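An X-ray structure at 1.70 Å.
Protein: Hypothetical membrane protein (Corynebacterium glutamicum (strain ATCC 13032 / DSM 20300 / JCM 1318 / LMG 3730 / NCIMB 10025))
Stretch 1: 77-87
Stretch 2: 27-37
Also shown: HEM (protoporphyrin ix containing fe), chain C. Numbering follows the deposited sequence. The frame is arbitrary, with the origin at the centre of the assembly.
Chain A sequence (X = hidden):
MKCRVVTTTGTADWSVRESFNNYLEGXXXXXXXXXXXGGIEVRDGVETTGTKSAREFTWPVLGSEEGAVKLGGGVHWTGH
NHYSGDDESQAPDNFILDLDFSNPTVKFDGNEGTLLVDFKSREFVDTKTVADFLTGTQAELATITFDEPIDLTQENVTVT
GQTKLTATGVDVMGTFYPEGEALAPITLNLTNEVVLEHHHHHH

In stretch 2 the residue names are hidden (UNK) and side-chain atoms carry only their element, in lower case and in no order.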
ATOM      1  N   TRP A  77       8.043  -2.202   5.650  1.00 14.63           N
ATOM      2  CA  TRP A  77       9.348  -2.449   5.028  1.00 13.21           C
ATOM      3  C   TRP A  77      10.450  -1.808   5.875  1.00 17.68           C
ATOM      4  O   TRP A  77      10.302  -0.654   6.320  1.00 16.03           O
ATOM      5  CB  TRP A  77       9.444  -1.790   3.660  1.00 15.77           C
ATOM      6  CG  TRP A  77       8.501  -2.260   2.577  1.00 15.12           C
ATOM      7  CD1 TRP A  77       8.848  -3.044   1.493  1.00 15.90           C
ATOM      8  CD2 TRP A  77       7.132  -1.861   2.369  1.00 13.90           C
ATOM      9  NE1 TRP A  77       7.761  -3.197   0.659  1.00 14.77           N
ATOM     10  CE2 TRP A  77       6.686  -2.498   1.192  1.00 16.49           C
ATOM     11  CE3 TRP A  77       6.221  -1.057   3.107  1.00 16.71           C
ATOM     12  CZ2 TRP A  77       5.380  -2.314   0.684  1.00 17.33           C
ATOM     13  CZ3 TRP A  77       4.944  -0.877   2.624  1.00 16.10           C
ATOM     14  CH2 TRP A  77       4.516  -1.521   1.421  1.00 14.29           C
ATOM     15  N   THR A  78      11.575  -2.508   6.041  1.00 17.09           N
ATOM     16  CA  THR A  78      12.679  -1.943   6.819  1.00 17.85           C
ATOM     17  C   THR A  78      13.994  -2.270   6.117  1.00 16.57           C
ATOM     18  O   THR A  78      14.229  -3.414   5.717  1.00 16.62           O
ATOM     19  CB  THR A  78      12.729  -2.524   8.255  1.00 17.74           C
ATOM     20  OG1 THR A  78      12.453  -3.921   8.253  1.00 19.23           O
ATOM     21  CG2 THR A  78      11.635  -1.853   9.142  1.00 18.03           C
ATOM     22  N   GLY A  79      14.858  -1.269   6.001  1.00 16.13           N
ATOM     23  CA  GLY A  79      16.202  -1.483   5.473  1.00 17.59           C
ATOM     24  C   GLY A  79      17.176  -0.380   5.882  1.00 18.97           C
ATOM     25  O   GLY A  79      16.842   0.549   6.623  1.00 17.64           O
ATOM     26  N   HIS A  80      18.433  -0.527   5.449  1.00 18.20           N
ATOM     27  CA  HIS A  80      19.475   0.459   5.745  1.00 18.46           C
ATOM     28  C   HIS A  80      19.614   0.693   7.253  1.00 20.05           C
ATOM     29  O   HIS A  80      19.621   1.816   7.726  1.00 19.55           O
ATOM     30  CB  HIS A  80      19.228   1.812   5.010  1.00 16.78           C
ATOM     31  CG  HIS A  80      19.210   1.672   3.514  1.00 19.67           C
ATOM     32  ND1 HIS A  80      20.366   1.577   2.759  1.00 20.50           N
ATOM     33  CD2 HIS A  80      18.167   1.651   2.634  1.00 20.40           C
ATOM     34  CE1 HIS A  80      20.020   1.451   1.476  1.00 20.28           C
ATOM     35  NE2 HIS A  80      18.699   1.500   1.381  1.00 20.31           N
ATOM     36  N   ASN A  81      19.862  -0.381   7.984  1.00 18.91           N
ATOM     37  CA  ASN A  81      19.986  -0.254   9.428  1.00 21.51           C
ATOM     38  C   ASN A  81      21.299   0.406   9.837  1.00 22.51           C
ATOM     39  O   ASN A  81      22.384  -0.121   9.590  1.00 23.65           O
ATOM     40  CB  ASN A  81      19.876  -1.603  10.125  1.00 21.93           C
ATOM     41  CG  ASN A  81      19.547  -1.413  11.593  1.00 22.56           C
ATOM     42  OD1 ASN A  81      20.376  -0.868  12.342  1.00 25.97           O
ATOM     43  ND2 ASN A  81      18.342  -1.768  12.001  1.00 20.69           N
ATOM     44  N   HIS A  82      21.184   1.519  10.553  1.00 20.74           N
ATOM     45  CA  HIS A  82      22.320   2.371  10.896  1.00 25.14           C
ATOM     46  C   HIS A  82      23.072   1.892  12.130  1.00 26.07           C
ATOM     47  O   HIS A  82      24.109   2.491  12.506  1.00 28.70           O
ATOM     48  CB  HIS A  82      21.758   3.763  11.121  1.00 30.54           C
ATOM     49  CG  HIS A  82      22.788   4.822  11.324  1.00 33.64           C
ATOM     50  ND1 HIS A  82      23.747   5.110  10.377  1.00 37.66           N
ATOM     51  CD2 HIS A  82      22.981   5.690  12.345  1.00 39.59           C
ATOM     52  CE1 HIS A  82      24.507   6.102  10.819  1.00 39.60           C
ATOM     53  NE2 HIS A  82      24.064   6.467  12.010  1.00 42.54           N
ATOM     54  N   TYR A  83      22.566   0.869  12.815  1.00 24.05           N
ATOM     55  CA  TYR A  83      23.136   0.457  14.106  1.00 23.91           C
ATOM     56  C   TYR A  83      24.080  -0.723  13.921  1.00 24.47           C
ATOM     57  O   TYR A  83      23.706  -1.709  13.271  1.00 25.87           O
ATOM     58  CB  TYR A  83      21.994   0.078  15.056  1.00 24.74           C
ATOM     59  CG  TYR A  83      22.480  -0.467  16.369  1.00 25.53           C
ATOM     60  CD1 TYR A  83      23.043   0.363  17.328  1.00 23.83           C
ATOM     61  CD2 TYR A  83      22.366  -1.809  16.631  1.00 27.55           C
ATOM     62  CE1 TYR A  83      23.497  -0.161  18.571  1.00 25.09           C
ATOM     63  CE2 TYR A  83      22.801  -2.350  17.832  1.00 24.66           C
ATOM     64  CZ  TYR A  83      23.371  -1.538  18.801  1.00 26.41           C
ATOM     65  OH  TYR A  83      23.821  -2.108  19.978  1.00 30.12           O
ATOM     66  N   SER A  84      25.283  -0.646  14.525  1.00 28.00           N
ATOM     67  CA  SER A  84      26.237  -1.741  14.341  1.00 31.75           C
ATOM     68  C   SER A  84      26.798  -2.232  15.668  1.00 31.25           C
ATOM     69  O   SER A  84      27.843  -2.910  15.688  1.00 32.24           O
ATOM     70  CB  SER A  84      27.375  -1.327  13.407  1.00 39.36           C
ATOM     71  OG  SER A  84      27.992  -0.150  13.856  1.00 39.42           O
ATOM     72  N   GLY A  85      26.142  -1.903  16.777  1.00 31.13           N
ATOM     73  CA  GLY A  85      26.493  -2.442  18.082  1.00 29.67           C
ATOM     74  C   GLY A  85      26.031  -3.889  18.228  1.00 31.58           C
ATOM     75  O   GLY A  85      25.596  -4.534  17.274  1.00 28.32           O
ATOM     76  N   ASP A  86      26.151  -4.407  19.456  1.00 31.75           N
ATOM     77  CA  ASP A  86      25.886  -5.821  19.743  1.00 27.57           C
ATOM     78  C   ASP A  86      24.571  -6.027  20.456  1.00 31.47           C
ATOM     79  O   ASP A  86      24.232  -7.167  20.781  1.00 31.07           O
ATOM     80  CB  ASP A  86      27.039  -6.433  20.601  1.00 29.00           C
ATOM     81  CG  ASP A  86      28.369  -6.333  19.912  1.00 33.35           C
ATOM     82  OD1 ASP A  86      29.313  -5.821  20.528  1.00 37.38           O
ATOM     83  OD2 ASP A  86      28.435  -6.712  18.721  1.00 34.37           O
ATOM     84  N   ASP A  87      23.807  -4.955  20.681  1.00 28.24           N
ATOM     85  CA  ASP A  87      22.513  -5.031  21.350  1.00 30.18           C
ATOM     86  C   ASP A  87      21.409  -5.162  20.318  1.00 28.09           C
ATOM     87  O   ASP A  87      20.943  -4.162  19.746  1.00 25.98           O
ATOM     88  CB  ASP A  87      22.278  -3.790  22.202  1.00 31.59           C
ATOM     89  CG  ASP A  87      20.954  -3.838  22.950  1.00 31.42           C
ATOM     90  OD1 ASP A  87      20.209  -4.827  22.808  1.00 32.01           O
ATOM     91  OD2 ASP A  87      20.665  -2.878  23.700  1.00 32.61           O
ATOM     92  N   UNK A  27      20.481  -6.548  -1.907  1.00 21.22           N
ATOM     93  CA  UNK A  27      21.778  -6.270  -1.251  1.00 22.34           C
ATOM     94  C   UNK A  27      22.085  -4.805  -1.041  1.00 25.50           C
ATOM     95  O   UNK A  27      23.004  -4.489  -0.257  1.00 26.71           O
ATOM     96  c   UNK A  27      22.812  -6.917  -2.221  1.00 26.55           C
ATOM     97  c   UNK A  27      20.647  -7.167  -3.238  1.00 23.83           C
ATOM     98  c   UNK A  27      22.123  -6.837  -3.588  1.00 27.43           C
ATOM     99  N   UNK A  28      21.329  -3.882  -1.657  1.00 23.70           N
ATOM    100  CA  UNK A  28      21.604  -2.475  -1.418  1.00 24.01           C
ATOM    101  C   UNK A  28      21.006  -2.058  -0.084  1.00 21.91           C
ATOM    102  O   UNK A  28      21.683  -1.447   0.751  1.00 23.68           O
ATOM    103  c   UNK A  28      21.232  -0.106  -2.282  1.00 22.55           C
ATOM    104  c   UNK A  28      21.029  -1.458  -5.125  1.00 28.30           C
ATOM    105  c   UNK A  28      21.727  -2.023  -3.904  1.00 24.23           C
ATOM    106  c   UNK A  28      21.058  -1.616  -2.583  1.00 21.84           C
ATOM    107  N   UNK A  29      19.706  -2.381   0.138  1.00 22.76           N
ATOM    108  CA  UNK A  29      19.052  -1.989   1.395  1.00 18.35           C
ATOM    109  C   UNK A  29      19.326  -2.979   2.534  1.00 18.78           C
ATOM    110  O   UNK A  29      19.172  -2.623   3.696  1.00 20.08           O
ATOM    111  c   UNK A  29      17.520  -1.854   1.198  1.00 18.27           C
ATOM    112  N   UNK A  30      19.646  -4.231   2.223  1.00 20.82           N
ATOM    113  CA  UNK A  30      19.712  -5.251   3.270  1.00 20.87           C
ATOM    114  C   UNK A  30      20.799  -6.261   2.912  1.00 21.40           C
ATOM    115  O   UNK A  30      20.578  -7.464   2.961  1.00 24.55           O
ATOM    116  o   UNK A  30      17.852  -4.948   5.595  1.00 18.31           O
ATOM    117  c   UNK A  30      17.466  -5.172   4.444  1.00 18.55           C
ATOM    118  c   UNK A  30      18.353  -5.927   3.460  1.00 19.42           C
ATOM    119  n   UNK A  30      16.234  -4.784   3.990  1.00 18.96           N
ATOM    120  N   UNK A  31      21.984  -5.760   2.552  1.00 21.64           N
ATOM    121  CA  UNK A  31      23.148  -6.618   2.255  1.00 21.79           C
ATOM    122  C   UNK A  31      24.331  -6.413   3.182  1.00 29.23           C
ATOM    123  O   UNK A  31      24.169  -6.076   4.364  1.00 26.99           O
ATOM    124  N   UNK A  32      25.538  -6.586   2.633  1.00 27.55           N
ATOM    125  CA  UNK A  32      26.730  -6.715   3.464  1.00 28.56           C
ATOM    126  C   UNK A  32      27.174  -5.402   4.098  1.00 28.51           C
ATOM    127  O   UNK A  32      27.992  -5.426   5.031  1.00 34.42           O
ATOM    128  c   UNK A  32      27.854  -7.329   2.606  1.00 35.35           C
ATOM    129  N   UNK A  33      26.670  -4.267   3.651  1.00 29.32           N
ATOM    130  CA  UNK A  33      26.990  -3.032   4.353  1.00 31.62           C
ATOM    131  C   UNK A  33      26.351  -2.945   5.742  1.00 33.92           C
ATOM    132  O   UNK A  33      26.802  -2.117   6.548  1.00 31.27           O
ATOM    133  c   UNK A  33      26.559  -1.812   3.550  1.00 35.24           C
ATOM    134  N   UNK A  34      25.333  -3.762   6.053  1.00 28.16           N
ATOM    135  CA  UNK A  34      24.556  -3.602   7.279  1.00 25.75           C
ATOM    136  C   UNK A  34      24.659  -4.834   8.161  1.00 24.45           C
ATOM    137  O   UNK A  34      24.460  -5.960   7.686  1.00 29.88           O
ATOM    138  c   UNK A  34      23.377   0.294   5.847  1.00 26.81           C
ATOM    139  c   UNK A  34      22.554  -2.125   4.765  1.00 25.62           C
ATOM    140  c   UNK A  34      22.490  -0.935   3.978  1.00 25.21           C
ATOM    141  c   UNK A  34      23.420  -0.877   6.607  1.00 26.26           C
ATOM    142  c   UNK A  34      23.014  -2.085   6.086  1.00 23.85           C
ATOM    143  o   UNK A  34      22.889   1.411   3.786  1.00 28.98           O
ATOM    144  c   UNK A  34      22.919   0.245   4.523  1.00 26.39           C
ATOM    145  c   UNK A  34      23.086  -3.317   6.917  1.00 24.15           C
ATOM    146  N   UNK A  35      24.964  -4.598   9.462  1.00 24.16           N
ATOM    147  CA  UNK A  35      25.031  -5.684  10.433  1.00 25.43           C
ATOM    148  C   UNK A  35      23.671  -6.321  10.678  1.00 25.71           C
ATOM    149  O   UNK A  35      23.578  -7.548  10.825  1.00 29.44           O
ATOM    150  c   UNK A  35      25.737  -6.229  12.821  1.00 27.56           C
ATOM    151  c   UNK A  35      26.563  -5.648  14.007  1.00 27.87           C
ATOM    152  n   UNK A  35      25.938  -7.262  15.752  1.00 45.19           N
ATOM    153  c   UNK A  35      25.593  -5.151  11.755  1.00 27.88           C
ATOM    154  c   UNK A  35      27.054  -6.713  14.966  1.00 41.19           C
ATOM    155  N   UNK A  36      22.616  -5.500  10.785  1.00 22.79           N
ATOM    156  CA  UNK A  36      21.263  -5.961  11.057  1.00 20.28           C
ATOM    157  C   UNK A  36      20.406  -5.756   9.815  1.00 19.32           C
ATOM    158  O   UNK A  36      20.506  -4.722   9.139  1.00 22.94           O
ATOM    159  c   UNK A  36      22.686  -6.079  15.875  1.00 27.16           C
ATOM    160  o   UNK A  36      23.384  -6.345  17.070  1.00 29.48           O
ATOM    161  c   UNK A  36      21.338  -5.502  13.504  1.00 21.69           C
ATOM    162  c   UNK A  36      21.742  -6.981  15.389  1.00 28.45           C
ATOM    163  c   UNK A  36      21.058  -6.672  14.199  1.00 23.65           C
ATOM    164  c   UNK A  36      22.966  -4.915  15.203  1.00 26.04           C
ATOM    165  c   UNK A  36      20.638  -5.183  12.229  1.00 20.22           C
ATOM    166  c   UNK A  36      22.279  -4.633  13.999  1.00 22.10           C
ATOM    167  N   UNK A  37      19.578  -6.745   9.500  1.00 22.23           N
ATOM    168  CA  UNK A  37      18.787  -6.675   8.286  1.00 19.82           C
ATOM    169  C   UNK A  37      17.322  -6.623   8.636  1.00 20.33           C
ATOM    170  O   UNK A  37      16.909  -7.169   9.665  1.00 20.76           O
ATOM    171  c   UNK A  37      22.036  -8.697   5.567  1.00 34.49           C
ATOM    172  n   UNK A  37      22.364  -7.483   5.988  1.00 28.76           N
ATOM    173  c   UNK A  37      21.313  -6.961   6.707  1.00 28.77           C
ATOM    174  c   UNK A  37      19.020  -7.913   7.419  1.00 21.74           C
ATOM    175  c   UNK A  37      20.350  -7.907   6.751  1.00 25.07           C
ATOM    176  n   UNK A  37      20.822  -8.982   6.015  1.00 31.31           N
TER
HETATM  177  CHA HEM C 301      16.589   3.299  -4.439  0.56 20.76           C
HETATM  178  CHB HEM C 301      20.333   3.672  -1.383  0.56 17.18           C
HETATM  179  CHC HEM C 301      17.280   5.462   1.990  0.56 19.21           C
HETATM  180  CHD HEM C 301      13.465   4.757  -1.001  0.56 17.66           C
HETATM  181  C1A HEM C 301      17.864   3.330  -3.910  0.56 19.45           C
HETATM  182  C2A HEM C 301      19.058   3.072  -4.692  0.56 20.85           C
HETATM  183  C3A HEM C 301      20.127   3.155  -3.865  0.56 21.53           C
HETATM  184  C4A HEM C 301      19.601   3.483  -2.540  0.56 18.33           C
HETATM  185  CMA HEM C 301      21.631   2.953  -4.222  0.56 20.53           C
HETATM  186  CAA HEM C 301      19.045   2.770  -6.206  0.56 26.24           C
HETATM  187  CBA HEM C 301      19.041   1.265  -6.431  0.56 36.06           C
HETATM  188  CGA HEM C 301      18.680   0.978  -7.871  0.56 44.38           C
HETATM  189  O1A HEM C 301      18.746  -0.220  -8.266  0.56 44.44           O
HETATM  190  O2A HEM C 301      18.314   1.952  -8.602  0.56 48.89           O
HETATM  191  C1B HEM C 301      19.829   4.176  -0.216  0.56 18.18           C
HETATM  192  C2B HEM C 301      20.615   4.457   0.986  0.56 19.98           C
HETATM  193  C3B HEM C 301      19.783   4.957   1.917  0.56 19.95           C
HETATM  194  C4B HEM C 301      18.424   4.988   1.361  0.56 19.21           C
HETATM  195  CMB HEM C 301      22.152   4.229   1.042  0.56 25.18           C
HETATM  196  CAB HEM C 301      20.086   5.424   3.372  0.56 20.40           C
HETATM  197  CBB HEM C 301      21.172   5.008   4.030  0.56 26.56           C
HETATM  198  C1C HEM C 301      15.974   5.422   1.491  0.56 18.55           C
HETATM  199  C2C HEM C 301      14.787   5.829   2.204  0.56 16.52           C
HETATM  200  C3C HEM C 301      13.715   5.597   1.410  0.56 16.88           C
HETATM  201  C4C HEM C 301      14.211   5.095   0.131  0.56 17.57           C
HETATM  202  CMC HEM C 301      14.745   6.312   3.678  0.56 18.04           C
HETATM  203  CAC HEM C 301      12.289   5.855   1.864  0.56 17.61           C
HETATM  204  CBC HEM C 301      11.325   5.082   1.386  0.56 15.58           C
HETATM  205  C1D HEM C 301      14.005   4.314  -2.190  0.56 19.00           C
HETATM  206  C2D HEM C 301      13.236   4.030  -3.380  0.56 16.96           C
HETATM  207  C3D HEM C 301      14.078   3.622  -4.353  0.56 15.96           C
HETATM  208  C4D HEM C 301      15.421   3.612  -3.797  0.56 17.97           C
HETATM  209  CMD HEM C 301      11.711   4.253  -3.468  0.56 16.49           C
HETATM  210  CAD HEM C 301      13.672   3.212  -5.803  0.56 17.49           C
HETATM  211  CBD HEM C 301      13.548   1.666  -5.802  0.56 18.36           C
HETATM  212  CGD HEM C 301      13.107   1.249  -7.203  0.56 17.70           C
HETATM  213  O1D HEM C 301      13.988   1.317  -8.127  0.56 19.42           O
HETATM  214  O2D HEM C 301      11.887   0.887  -7.346  0.56 17.70           O
HETATM  215  NA  HEM C 301      18.215   3.608  -2.572  0.56 19.58           N
HETATM  216  NB  HEM C 301      18.514   4.472   0.073  0.56 15.45           N
HETATM  217  NC  HEM C 301      15.581   5.001   0.216  0.56 19.16           N
HETATM  218  ND  HEM C 301      15.309   4.024  -2.485  0.56 16.82           N
HETATM  219 FE   HEM C 301      16.810   4.078  -1.040  0.56 17.53          FE
HETATM  220  O   HOH W   1      19.566  -3.163   7.117  1.00 21.42           O
HETATM  221  O   HOH W   2      27.029  -8.890  17.838  1.00 38.38           O
HETATM  222  O   HOH W   3      23.159  -2.659  10.844  1.00 26.21           O

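Position 27 has three side-chain carbons that close a ring onto the backbone N. It lies far from stretch 1. A ring including the backbone nitrogen identifies Pro27.

Position 28 has four side-chain carbons, forked at the first, with one arm two carbons long. Its backbone O lies 3.4 Å from His80 CE1. The branching gives Ile28. Its CD1 reaches the heme, 3.6 Å from HEM CBA.

Position 29 has one side-chain carbon, 3.6 Å from His80 NE2. This is Ala29. Its O accepts a hydrogen bond from His80 N at 2.8 Å, nearly straight at 171°. Its CA sits over one face of the His80 ring, 3.7 Å from the centroid. The heme lies over the opposite face, with HEM C2B 3.1 Å from His80 CE1. A CB on Gly79 would come within 3.1 Å of Ala29 CB, so the bare glycine suits this tight approach.

Position 30 has two carbons, the second carrying one O and one N. The side-chain N lies 3.0 Å from Thr78 O. An amide this short is Asn30. Its ND2 donates to Thr78 O, and its OD1 lies 2.9 Å from the O of water 1.

Position 31 has no side-chain atoms and does not touch stretch 1. It is Gly31.

Position 32 has one side-chain carbon, far from stretch 1. It is Ala32.

Position 33 also has one side-chain carbon and makes no contact. It is Ala33.

Position 34 has one carbon, then a six-carbon ring bearing one O. That O lies 2.7 Å from His80 ND1. A phenol gives Tyr34. Its OH and His80 ND1 share a hydrogen bond, and His80 CA packs over the ring face, 3.8 Å from the centroid. A type I turn from Gly31 brings the chain to this residue; Tyr34 N bonds to Gly31 O at 3.1 Å.

Position 35 has four carbons in a row ending in N. The terminal N lies 3.1 Å from Gly85 O. This is Lys35. Its NZ donates to that carbonyl and forms a long salt bridge with Asp86 OD2 at 3.9 Å. Water 2 also links these two charged groups.

Position 36 has one carbon and a six-carbon ring bearing one O, which lies 2.9 Å from Gly85 O. This is Tyr36. Its OH donates to Gly85 O. Its ring is near parallel to that of Tyr83 but slid apart; Tyr36 CE2 and Tyr83 CD2 are 3.5 Å apart.

Position 37 has one carbon and a five-membered ring of three carbons and two nitrogens, and points away from stretch 1. It is His37. Its NE2 donates to Gly31 O at 2.8 Å.

The contact has two main centres. Around His80, backbone and side-chain bonds join Ala29 and Tyr34 beside the heme. Around Gly85, one carbonyl receives both Lys35 and Tyr36. Between them, water 1 accepts from Asn81 N and lies close to Tyr36 O, while water 3 links Tyr36 N to the carbonyls of Asn81 and Tyr83.

Stretch 2, residues 27-37: PIANGAAYKYH
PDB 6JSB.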